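Local structure of branched-chain phosphotransacylase (Enterococcus faecalis, 1YCO) at the interface of chains A and B. The protein catalyses branched-chain phosphotransacylase transfer, moving acyl groups between coenzyme A and phosphate, as a member of the phosphate acetyltransferase and butyryltransferase family. Residues are numbered along the deposited sequence; one frame, centred on the assembly and turned at random. Chains: chain A/B, branched-chain phosphotransacylase.

The interface of chains A and B. Residues chain A 191, 223, 227, 230; chain B 226, 229-230, 234.
A:Ser230 and B:Ser230, the same residue in the two chains, meet hydroxyl to hydroxyl near the two-fold axis, OG to OG at 2.7 Å, a hydrogen bond in which either hydroxyl could be the donor. Their rotamers differ: A:Ser230 carries OG anti to its backbone N (chi1 170°), whereas that of B:Ser230 lies between N and the carbonyl carbon (69°). This breaks the exact symmetry locally. Serine probably suits the place because its short side chain would let the helices approach closely, while its hydroxyl can give or accept a hydrogen bond. A water beside the pair links A:Ser230 OG, at 3.1 Å, to the backbone carbonyl oxygens of both serines, tying the two helices together.

Next to this polar spot, the thiol sulfur SG of B:Cys226 lies against A:Leu227, with the methyl CD1 3.6 Å away, and meets A:Val223 CG1 at 3.8 Å. A small, polarisable thiol fits between these branched side chains. A:Leu227 CD1 also reaches B:Ser230 CB, bridging one helical turn of the partner. From a separate helix, 191-195, A:Leu191 lays its methyl CD2 over the backbone of the B helix, 3.6 Å from B:Ser230 N; its apolar, branched side chain suits packing on a helix surface, where it also touches the aliphatic start of B:Lys229. The ring carbon CE1 of B:Phe234 lies loosely by, 4.4 Å from A:Leu191 CD2. Helix 221-234 of A and helix 221-233 of B thus pair across the axis, helping to join the two subunits in the deposited dimer.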
loop_
_atom_site.group_PDB
_atom_site.type_symbol
_atom_site.label_atom_id
_atom_site.label_comp_id
_atom_site.label_asym_id
_atom_site.label_seq_id
_atom_site.Cartn_x
_atom_site.Cartn_y
_atom_site.Cartn_z
ATOM N N LEU A 191 -9.061 0.740 3.833
ATOM C CA LEU A 191 -9.062 -0.302 2.805
ATOM C C LEU A 191 -9.975 -1.492 3.127
ATOM O O LEU A 191 -10.737 -1.941 2.279
ATOM C CB LEU A 191 -7.623 -0.802 2.569
ATOM C CG LEU A 191 -7.382 -1.875 1.500
ATOM C CD1 LEU A 191 -7.542 -1.263 0.118
ATOM C CD2 LEU A 191 -5.976 -2.469 1.649
ATOM N N VAL A 223 0.778 5.347 -2.008
ATOM C CA VAL A 223 -0.253 4.454 -1.527
ATOM C C VAL A 223 -0.741 3.553 -2.678
ATOM O O VAL A 223 -0.708 2.328 -2.581
ATOM C CB VAL A 223 -1.420 5.274 -0.926
ATOM C CG1 VAL A 223 -2.540 4.364 -0.466
ATOM C CG2 VAL A 223 -0.904 6.113 0.240
ATOM N N LEU A 227 -0.144 -0.501 -2.981
ATOM C CA LEU A 227 -1.311 -1.353 -2.979
ATOM C C LEU A 227 -1.292 -2.191 -4.263
ATOM O O LEU A 227 -1.497 -3.407 -4.245
ATOM C CB LEU A 227 -2.575 -0.493 -2.934
ATOM C CG LEU A 227 -3.926 -1.210 -2.789
ATOM C CD1 LEU A 227 -3.929 -2.059 -1.504
ATOM C CD2 LEU A 227 -5.039 -0.177 -2.726
ATOM N N SER A 230 1.433 -4.823 -4.119
ATOM C CA SER A 230 1.094 -5.760 -3.080
ATOM C C SER A 230 0.009 -6.730 -3.572
ATOM O O SER A 230 0.050 -7.927 -3.266
ATOM C CB SER A 230 0.620 -4.999 -1.846
ATOM O OG SER A 230 0.066 -5.885 -0.896
ATOM N N CYS B 226 -1.996 0.891 4.489
ATOM C CA CYS B 226 -2.503 0.253 3.293
ATOM C C CYS B 226 -1.820 -1.099 3.055
ATOM O O CYS B 226 -2.475 -2.132 2.876
ATOM C CB CYS B 226 -2.265 1.171 2.094
ATOM S SG CYS B 226 -3.291 0.775 0.672
ATOM N N LYS B 229 -2.869 -3.661 5.699
ATOM C CA LYS B 229 -4.175 -4.248 5.480
ATOM C C LYS B 229 -4.306 -5.111 4.240
ATOM O O LYS B 229 -5.049 -6.088 4.258
ATOM C CB LYS B 229 -5.251 -3.168 5.480
ATOM C CG LYS B 229 -5.461 -2.576 6.868
ATOM C CD LYS B 229 -6.709 -1.704 6.953
ATOM C CE LYS B 229 -7.006 -1.332 8.415
ATOM N NZ LYS B 229 -7.033 -2.538 9.332
ATOM N N SER B 230 -3.588 -4.769 3.172
ATOM C CA SER B 230 -3.659 -5.558 1.959
ATOM C C SER B 230 -2.985 -6.915 2.179
ATOM O O SER B 230 -3.421 -7.925 1.635
ATOM C CB SER B 230 -2.991 -4.835 0.781
ATOM O OG SER B 230 -1.593 -4.762 0.961
ATOM N N PHE B 234 -5.914 -9.685 1.456
ATOM C CA PHE B 234 -5.689 -10.457 0.234
ATOM C C PHE B 234 -4.416 -11.289 0.181
ATOM O O PHE B 234 -4.291 -12.175 -0.666
ATOM C CB PHE B 234 -5.699 -9.522 -0.980
ATOM C CG PHE B 234 -6.706 -8.413 -0.886
ATOM C CD1 PHE B 234 -6.305 -7.118 -0.560
ATOM C CD2 PHE B 234 -8.056 -8.660 -1.112
ATOM C CE1 PHE B 234 -7.231 -6.093 -0.466
ATOM C CE2 PHE B 234 -8.986 -7.639 -1.018
ATOM C CZ PHE B 234 -8.573 -6.355 -0.693
HETATM O O HOH W 1 -1.666 -8.452 -0.804
#